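Local coordinates for protein endonuclease V (Bacillus subtilis, PDB 3GA2) that probably repairs deaminated DNA, using magnesium to nick the strand at the second phosphodiester bond 3' to a deoxyinosine and leaving the lesion in place, at residues F155-I168 against R177-F189. The protein carries 1 engineered substitution. Residues are numbered along the deposited sequence; the frame is centred on the assembly and turned at random.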
ATOM      1  N   PHE A 155       0.019  15.683  12.733  1.00 19.03           N
ATOM      2  CA  PHE A 155      -0.304  16.316  11.468  1.00 24.01           C
ATOM      3  C   PHE A 155      -1.306  17.443  11.650  1.00 24.06           C
ATOM      4  O   PHE A 155      -1.962  17.548  12.689  1.00 23.82           O
ATOM      5  CB  PHE A 155      -0.865  15.275  10.494  1.00 17.45           C
ATOM      6  CG  PHE A 155      -2.210  14.738  10.885  1.00 18.28           C
ATOM      7  CD1 PHE A 155      -3.373  15.391  10.490  1.00 13.51           C
ATOM      8  CD2 PHE A 155      -2.316  13.577  11.647  1.00 15.58           C
ATOM      9  CE1 PHE A 155      -4.621  14.898  10.843  1.00 20.27           C
ATOM     10  CE2 PHE A 155      -3.563  13.073  12.008  1.00 18.18           C
ATOM     11  CZ  PHE A 155      -4.720  13.734  11.605  1.00 17.76           C
ATOM     12  N   VAL A 156      -1.405  18.294  10.636  1.00 23.27           N
ATOM     13  CA  VAL A 156      -2.344  19.404  10.656  1.00 21.50           C
ATOM     14  C   VAL A 156      -3.582  18.933   9.916  1.00 17.80           C
ATOM     15  O   VAL A 156      -3.487  18.423   8.800  1.00 14.98           O
ATOM     16  CB  VAL A 156      -1.772  20.645   9.943  1.00 24.77           C
ATOM     17  CG1 VAL A 156      -2.837  21.730   9.860  1.00 23.97           C
ATOM     18  CG2 VAL A 156      -0.557  21.160  10.692  1.00 18.98           C
ATOM     19  N   THR A 157      -4.741  19.085  10.544  1.00 17.26           N
ATOM     20  CA  THR A 157      -5.981  18.663   9.913  1.00 21.60           C
ATOM     21  C   THR A 157      -6.185  19.448   8.626  1.00 22.61           C
ATOM     22  O   THR A 157      -6.142  20.676   8.624  1.00 22.27           O
ATOM     23  CB  THR A 157      -7.184  18.891  10.833  1.00 23.06           C
ATOM     24  OG1 THR A 157      -7.010  18.141  12.041  1.00 30.39           O
ATOM     25  CG2 THR A 157      -8.466  18.446  10.145  1.00 25.88           C
ATOM     26  N   PRO A 158      -6.401  18.742   7.508  1.00 23.64           N
ATOM     27  CA  PRO A 158      -6.608  19.401   6.218  1.00 24.39           C
ATOM     28  C   PRO A 158      -7.988  20.031   6.167  1.00 26.27           C
ATOM     29  O   PRO A 158      -8.846  19.723   6.993  1.00 30.53           O
ATOM     30  CB  PRO A 158      -6.447  18.258   5.223  1.00 19.92           C
ATOM     31  CG  PRO A 158      -7.042  17.101   5.975  1.00 23.70           C
ATOM     32  CD  PRO A 158      -6.460  17.275   7.372  1.00 11.24           C
ATOM     33  N   GLU A 159      -8.203  20.918   5.204  1.00 30.06           N
ATOM     34  CA  GLU A 159      -9.490  21.578   5.070  1.00 30.12           C
ATOM     35  C   GLU A 159     -10.590  20.554   4.804  1.00 29.33           C
ATOM     36  O   GLU A 159     -10.313  19.413   4.434  1.00 27.68           O
ATOM     37  CB  GLU A 159      -9.447  22.604   3.936  1.00 35.15           C
ATOM     38  CG  GLU A 159     -10.674  23.493   3.902  1.00 48.49           C
ATOM     39  CD  GLU A 159     -10.853  24.271   5.195  1.00 50.71           C
ATOM     40  OE1 GLU A 159     -12.014  24.459   5.621  1.00 43.80           O
ATOM     41  OE2 GLU A 159      -9.831  24.693   5.781  1.00 53.47           O
ATOM     42  N   ILE A 160     -11.835  20.975   4.994  1.00 29.20           N
ATOM     43  CA  ILE A 160     -12.996  20.113   4.792  1.00 29.12           C
ATOM     44  C   ILE A 160     -13.228  19.804   3.308  1.00 26.59           C
ATOM     45  O   ILE A 160     -13.892  18.827   2.966  1.00 34.76           O
ATOM     46  CB  ILE A 160     -14.269  20.787   5.361  1.00 31.53           C
ATOM     47  CG1 ILE A 160     -15.343  19.740   5.653  1.00 33.02           C
ATOM     48  CG2 ILE A 160     -14.796  21.824   4.381  1.00 41.36           C
ATOM     49  CD1 ILE A 160     -15.285  19.204   7.062  1.00 47.15           C
ATOM     50  N   GLU A 161     -12.673  20.638   2.435  1.00 25.57           N
ATOM     51  CA  GLU A 161     -12.834  20.484   0.994  1.00 27.45           C
ATOM     52  C   GLU A 161     -12.134  19.265   0.395  1.00 27.27           C
ATOM     53  O   GLU A 161     -11.090  18.829   0.875  1.00 25.56           O
ATOM     54  CB  GLU A 161     -12.351  21.758   0.292  1.00 30.24           C
ATOM     55  CG  GLU A 161     -12.428  21.723  -1.231  1.00 45.09           C
ATOM     56  CD  GLU A 161     -12.201  23.091  -1.861  1.00 58.79           C
ATOM     57  OE1 GLU A 161     -11.176  23.735  -1.540  1.00 54.52           O
ATOM     58  OE2 GLU A 161     -13.045  23.519  -2.683  1.00 58.31           O
ATOM     59  N   VAL A 162     -12.726  18.723  -0.666  1.00 25.80           N
ATOM     60  CA  VAL A 162     -12.173  17.565  -1.354  1.00 23.66           C
ATOM     61  C   VAL A 162     -10.864  17.940  -2.031  1.00 26.21           C
ATOM     62  O   VAL A 162     -10.776  18.962  -2.709  1.00 23.80           O
ATOM     63  CB  VAL A 162     -13.146  17.037  -2.423  1.00 25.67           C
ATOM     64  CG1 VAL A 162     -12.446  16.018  -3.319  1.00 29.36           C
ATOM     65  CG2 VAL A 162     -14.347  16.403  -1.750  1.00 33.50           C
ATOM     66  N   GLY A 163      -9.849  17.102  -1.845  1.00 27.79           N
ATOM     67  CA  GLY A 163      -8.556  17.368  -2.445  1.00 14.77           C
ATOM     68  C   GLY A 163      -7.640  18.186  -1.557  1.00 18.53           C
ATOM     69  O   GLY A 163      -6.461  18.364  -1.869  1.00 18.90           O
ATOM     70  N   ALA A 164      -8.170  18.688  -0.445  1.00 17.08           N
ATOM     71  CA  ALA A 164      -7.368  19.488   0.478  1.00 19.50           C
ATOM     72  C   ALA A 164      -6.331  18.609   1.165  1.00 13.81           C
ATOM     73  O   ALA A 164      -6.580  17.435   1.414  1.00 11.26           O
ATOM     74  CB  ALA A 164      -8.269  20.145   1.524  1.00 23.95           C
ATOM     75  N   TYR A 165      -5.176  19.177   1.486  1.00 13.60           N
ATOM     76  CA  TYR A 165      -4.138  18.390   2.133  1.00 15.50           C
ATOM     77  C   TYR A 165      -3.177  19.244   2.939  1.00 16.86           C
ATOM     78  O   TYR A 165      -3.169  20.466   2.831  1.00 16.70           O
ATOM     79  CB  TYR A 165      -3.356  17.611   1.069  1.00 12.37           C
ATOM     80  CG  TYR A 165      -2.509  18.490   0.175  1.00 13.26           C
ATOM     81  CD1 TYR A 165      -1.224  18.853   0.555  1.00  9.90           C
ATOM     82  CD2 TYR A 165      -2.996  18.971  -1.040  1.00 17.37           C
ATOM     83  CE1 TYR A 165      -0.440  19.669  -0.241  1.00 20.69           C
ATOM     84  CE2 TYR A 165      -2.215  19.797  -1.854  1.00 16.67           C
ATOM     85  CZ  TYR A 165      -0.936  20.138  -1.444  1.00 22.13           C
ATOM     86  OH  TYR A 165      -0.132  20.939  -2.222  1.00 24.63           O
ATOM     87  N   THR A 166      -2.373  18.580   3.762  1.00 13.51           N
ATOM     88  CA  THR A 166      -1.364  19.250   4.561  1.00 13.49           C
ATOM     89  C   THR A 166      -0.170  18.315   4.535  1.00 14.08           C
ATOM     90  O   THR A 166      -0.338  17.096   4.530  1.00 11.40           O
ATOM     91  CB  THR A 166      -1.809  19.452   6.032  1.00 20.52           C
ATOM     92  OG1 THR A 166      -2.022  18.174   6.646  1.00 16.19           O
ATOM     93  CG2 THR A 166      -3.091  20.275   6.097  1.00 20.52           C
ATOM     94  N   ASP A 167       1.030  18.878   4.499  1.00 13.27           N
ATOM     95  CA  ASP A 167       2.232  18.059   4.474  1.00 14.65           C
ATOM     96  C   ASP A 167       2.590  17.632   5.885  1.00 16.52           C
ATOM     97  O   ASP A 167       2.542  18.436   6.816  1.00 13.87           O
ATOM     98  CB  ASP A 167       3.424  18.828   3.889  1.00 10.60           C
ATOM     99  CG  ASP A 167       3.298  19.066   2.403  1.00 14.10           C
ATOM    100  OD1 ASP A 167       2.651  18.248   1.719  1.00 15.91           O
ATOM    101  OD2 ASP A 167       3.864  20.063   1.911  1.00 16.88           O
ATOM    102  N   ILE A 168       2.938  16.362   6.037  1.00 10.99           N
ATOM    103  CA  ILE A 168       3.341  15.840   7.330  1.00  6.47           C
ATOM    104  C   ILE A 168       4.856  15.953   7.304  1.00  6.15           C
ATOM    105  O   ILE A 168       5.522  15.217   6.581  1.00  9.28           O
ATOM    106  CB  ILE A 168       2.931  14.377   7.471  1.00  8.40           C
ATOM    107  CG1 ILE A 168       1.416  14.264   7.324  1.00  2.17           C
ATOM    108  CG2 ILE A 168       3.400  13.827   8.819  1.00 10.08           C
ATOM    109  CD1 ILE A 168       0.924  12.848   7.099  1.00  1.63           C
ATOM    110  N   ARG A 177       1.334  13.180   3.215  1.00  5.97           N
ATOM    111  CA  ARG A 177       0.289  14.184   3.383  1.00 11.64           C
ATOM    112  C   ARG A 177      -0.978  13.650   4.052  1.00 11.90           C
ATOM    113  O   ARG A 177      -1.296  12.465   3.950  1.00 14.15           O
ATOM    114  CB  ARG A 177      -0.094  14.782   2.018  1.00  5.53           C
ATOM    115  CG  ARG A 177       0.993  15.629   1.363  1.00 12.47           C
ATOM    116  CD  ARG A 177       0.624  16.073  -0.051  1.00  8.33           C
ATOM    117  NE  ARG A 177       1.625  16.984  -0.605  1.00 10.35           N
ATOM    118  CZ  ARG A 177       1.656  17.391  -1.871  1.00 11.05           C
ATOM    119  NH1 ARG A 177       0.736  16.967  -2.731  1.00 12.57           N
ATOM    120  NH2 ARG A 177       2.604  18.226  -2.278  1.00  8.87           N
ATOM    121  N   ALA A 178      -1.686  14.532   4.752  1.00 12.99           N
ATOM    122  CA  ALA A 178      -2.954  14.168   5.373  1.00 14.75           C
ATOM    123  C   ALA A 178      -3.871  14.687   4.278  1.00 12.22           C
ATOM    124  O   ALA A 178      -3.867  15.882   3.975  1.00 11.53           O
ATOM    125  CB  ALA A 178      -3.165  14.937   6.667  1.00 15.25           C
ATOM    126  N   LEU A 179      -4.634  13.787   3.674  1.00 13.67           N
ATOM    127  CA  LEU A 179      -5.489  14.155   2.554  1.00 13.86           C
ATOM    128  C   LEU A 179      -6.973  13.894   2.726  1.00 18.51           C
ATOM    129  O   LEU A 179      -7.388  12.787   3.072  1.00 16.46           O
ATOM    130  CB  LEU A 179      -4.996  13.428   1.297  1.00 11.07           C
ATOM    131  CG  LEU A 179      -5.761  13.624  -0.014  1.00 16.22           C
ATOM    132  CD1 LEU A 179      -5.638  15.066  -0.466  1.00 13.88           C
ATOM    133  CD2 LEU A 179      -5.217  12.676  -1.069  1.00  7.72           C
ATOM    134  N   ARG A 180      -7.759  14.932   2.456  1.00 17.86           N
ATOM    135  CA  ARG A 180      -9.209  14.867   2.536  1.00 17.19           C
ATOM    136  C   ARG A 180      -9.705  14.349   1.190  1.00 13.62           C
ATOM    137  O   ARG A 180      -9.803  15.108   0.229  1.00 17.21           O
ATOM    138  CB  ARG A 180      -9.789  16.265   2.774  1.00 19.12           C
ATOM    139  CG  ARG A 180     -11.281  16.279   3.065  1.00 17.50           C
ATOM    140  CD  ARG A 180     -11.561  15.888   4.509  1.00 17.77           C
ATOM    141  NE  ARG A 180     -11.034  16.881   5.438  1.00 18.73           N
ATOM    142  CZ  ARG A 180     -11.130  16.803   6.763  1.00 22.91           C
ATOM    143  NH1 ARG A 180     -11.735  15.770   7.333  1.00 18.03           N
ATOM    144  NH2 ARG A 180     -10.619  17.767   7.517  1.00 20.60           N
ATOM    145  N   THR A 181     -10.007  13.061   1.110  1.00 21.65           N
ATOM    146  CA  THR A 181     -10.491  12.497  -0.140  1.00 21.56           C
ATOM    147  C   THR A 181     -11.990  12.693  -0.233  1.00 24.79           C
ATOM    148  O   THR A 181     -12.509  13.116  -1.265  1.00 33.29           O
ATOM    149  CB  THR A 181     -10.163  11.013  -0.246  1.00 17.11           C
ATOM    150  OG1 THR A 181     -10.443  10.375   1.002  1.00 15.04           O
ATOM    151  CG2 THR A 181      -8.700  10.827  -0.603  1.00 18.51           C
ATOM    152  N   ARG A 182     -12.687  12.387   0.850  1.00 22.00           N
ATOM    153  CA  ARG A 182     -14.129  12.558   0.887  1.00 25.30           C
ATOM    154  C   ARG A 182     -14.363  13.705   1.868  1.00 29.51           C
ATOM    155  O   ARG A 182     -13.854  13.685   2.992  1.00 27.43           O
ATOM    156  CB  ARG A 182     -14.785  11.260   1.359  1.00 19.27           C
ATOM    157  CG  ARG A 182     -16.292  11.271   1.336  1.00 29.32           C
ATOM    158  CD  ARG A 182     -16.817   9.952   1.840  1.00 29.46           C
ATOM    159  NE  ARG A 182     -18.260   9.970   2.035  1.00 42.18           N
ATOM    160  CZ  ARG A 182     -18.919   9.076   2.763  1.00 43.77           C
ATOM    161  NH1 ARG A 182     -18.257   8.093   3.365  1.00 42.50           N
ATOM    162  NH2 ARG A 182     -20.234   9.166   2.894  1.00 40.92           N
ATOM    163  N   ARG A 183     -15.113  14.717   1.446  1.00 27.96           N
ATOM    164  CA  ARG A 183     -15.337  15.877   2.302  1.00 34.88           C
ATOM    165  C   ARG A 183     -15.990  15.587   3.644  1.00 31.19           C
ATOM    166  O   ARG A 183     -16.886  14.751   3.757  1.00 31.21           O
ATOM    167  CB  ARG A 183     -16.137  16.952   1.557  1.00 30.36           C
ATOM    168  CG  ARG A 183     -17.488  16.504   1.055  1.00 40.11           C
ATOM    169  CD  ARG A 183     -18.223  17.664   0.381  1.00 49.36           C
ATOM    170  NE  ARG A 183     -18.604  18.708   1.327  1.00 40.32           N
ATOM    171  CZ  ARG A 183     -19.483  18.537   2.311  1.00 43.87           C
ATOM    172  NH1 ARG A 183     -19.775  19.544   3.128  1.00 40.63           N
ATOM    173  NH2 ARG A 183     -20.080  17.364   2.475  1.00 36.49           N
ATOM    174  N   ASP A 184     -15.506  16.293   4.662  1.00 35.97           N
ATOM    175  CA  ASP A 184     -15.997  16.178   6.034  1.00 45.57           C
ATOM    176  C   ASP A 184     -15.673  14.848   6.713  1.00 45.16           C
ATOM    177  O   ASP A 184     -15.614  14.786   7.941  1.00 51.84           O
ATOM    178  CB  ASP A 184     -17.511  16.429   6.080  1.00 53.88           C
ATOM    179  CG  ASP A 184     -17.959  17.073   7.383  1.00 61.93           C
ATOM    180  OD1 ASP A 184     -17.662  16.517   8.464  1.00 65.55           O
ATOM    181  OD2 ASP A 184     -18.616  18.136   7.328  1.00 59.72           O
ATOM    182  N   VAL A 185     -15.462  13.786   5.936  1.00 39.84           N
ATOM    183  CA  VAL A 185     -15.144  12.488   6.532  1.00 32.39           C
ATOM    184  C   VAL A 185     -13.654  12.402   6.852  1.00 23.93           C
ATOM    185  O   VAL A 185     -12.863  13.212   6.368  1.00 26.12           O
ATOM    186  CB  VAL A 185     -15.524  11.307   5.600  1.00 34.46           C
ATOM    187  CG1 VAL A 185     -16.864  11.580   4.935  1.00 35.54           C
ATOM    188  CG2 VAL A 185     -14.434  11.066   4.574  1.00 37.10           C
ATOM    189  N   LYS A 186     -13.277  11.419   7.665  1.00 26.05           N
ATOM    190  CA  LYS A 186     -11.882  11.237   8.060  1.00 17.86           C
ATOM    191  C   LYS A 186     -10.946  11.209   6.861  1.00 15.33           C
ATOM    192  O   LYS A 186     -11.186  10.506   5.885  1.00 18.22           O
ATOM    193  CB  LYS A 186     -11.713   9.942   8.858  1.00 16.35           C
ATOM    194  CG  LYS A 186     -10.314   9.739   9.436  1.00 17.07           C
ATOM    195  CD  LYS A 186     -10.254   8.450  10.241  1.00 19.94           C
ATOM    196  CE  LYS A 186      -8.903   8.241  10.901  1.00 17.88           C
ATOM    197  NZ  LYS A 186      -8.872   6.946  11.645  1.00 13.07           N
ATOM    198  N   PRO A 187      -9.854  11.976   6.922  1.00  7.68           N
ATOM    199  CA  PRO A 187      -8.920  11.987   5.797  1.00 21.47           C
ATOM    200  C   PRO A 187      -8.070  10.723   5.756  1.00 19.74           C
ATOM    201  O   PRO A 187      -8.085   9.919   6.690  1.00 20.25           O
ATOM    202  CB  PRO A 187      -8.090  13.238   6.061  1.00 20.01           C
ATOM    203  CG  PRO A 187      -8.029  13.275   7.554  1.00 24.56           C
ATOM    204  CD  PRO A 187      -9.446  12.940   7.958  1.00 17.85           C
ATOM    205  N   ILE A 188      -7.356  10.537   4.655  1.00 14.43           N
ATOM    206  CA  ILE A 188      -6.475   9.390   4.532  1.00 10.34           C
ATOM    207  C   ILE A 188      -5.057   9.938   4.596  1.00 17.41           C
ATOM    208  O   ILE A 188      -4.845  11.149   4.513  1.00 10.12           O
ATOM    209  CB  ILE A 188      -6.671   8.639   3.203  1.00 14.18           C
ATOM    210  CG1 ILE A 188      -6.523   9.605   2.027  1.00 16.76           C
ATOM    211  CG2 ILE A 188      -8.027   7.941   3.199  1.00 13.76           C
ATOM    212  CD1 ILE A 188      -6.229   8.916   0.722  1.00 24.47           C
ATOM    213  N   PHE A 189      -4.088   9.046   4.750  1.00 13.66           N
ATOM    214  CA  PHE A 189      -2.706   9.463   4.835  1.00 10.22           C
ATOM    215  C   PHE A 189      -1.901   8.930   3.677  1.00  8.37           C
ATOM    216  O   PHE A 189      -1.650   7.740   3.556  1.00  6.20           O
ATOM    217  CB  PHE A 189      -2.150   9.047   6.191  1.00  8.60           C
ATOM    218  CG  PHE A 189      -2.943   9.609   7.316  1.00 13.50           C
ATOM    219  CD1 PHE A 189      -3.982   8.876   7.885  1.00 12.05           C
ATOM    220  CD2 PHE A 189      -2.752  10.927   7.714  1.00  9.40           C
ATOM    221  CE1 PHE A 189      -4.825   9.451   8.830  1.00 15.05           C
ATOM    222  CE2 PHE A 189      -3.590  11.513   8.658  1.00 13.48           C
ATOM    223  CZ  PHE A 189      -4.633  10.774   9.215  1.00 11.76           C
TER
HETATM  224  O   HOH W   1       4.496  20.169  -0.869  1.00 35.08           O
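Arg180 NH2 donates to Pro158 O at 2.7 Å, and NE of the same guanidinium reaches the next carbonyl, Glu159 O, at 2.8 Å. Both oxygens lie at the edge of the guanidinium, near its plane, although each nitrogen stands above the plane of the carbonyl it meets. The Arg180 side chain bends at chi2 and chi3 (79° and 66°), which brings its guanidinium against the carbonyls of the 157-160 loop, and NH1 turns to Val185 O, so three backbone carbonyls from two loops fix its rotation. A leucine in place of Arg180 would probably leave these carbonyls without their donors and let the 157-160 loop drift from the 181-187 loop. The backbone of Arg180 is held too: its N donates to Ala164 O and its O accepts from Gly163 N, both partners belonging to the type II turn Glu161-Ala164. At the positive phi of Gly163 a side chain would jam against the preceding carbonyl. From this turn, strand 165-170 runs as an edge strand of the mixed sheet of this RNase H-like fold, antiparallel to strand 173-179 in a beta hairpin, with Thr166 and Ala178 as a hydrogen-bonded pair. On one face of the hairpin the extended Arg177 side chain lays its guanidinium flat on the Tyr165 ring, planes 18° apart and off-centre, in a cation-pi stack. Arg177 NE also forms a salt bridge with Asp167 OD1 at 2.8 Å, and a water joins Arg177 NH2 to Asp167 OD2. On the opposite face, with Ala178, Thr166 OG1 donates to Val156 O at 2.6 Å, tying the loop down over Ala178 CB. Beside it the edge of Phe189 points into the face of Phe155, with Phe189 CE2 over the centre of the Phe155 ring, and Tyr147 packs against both rings.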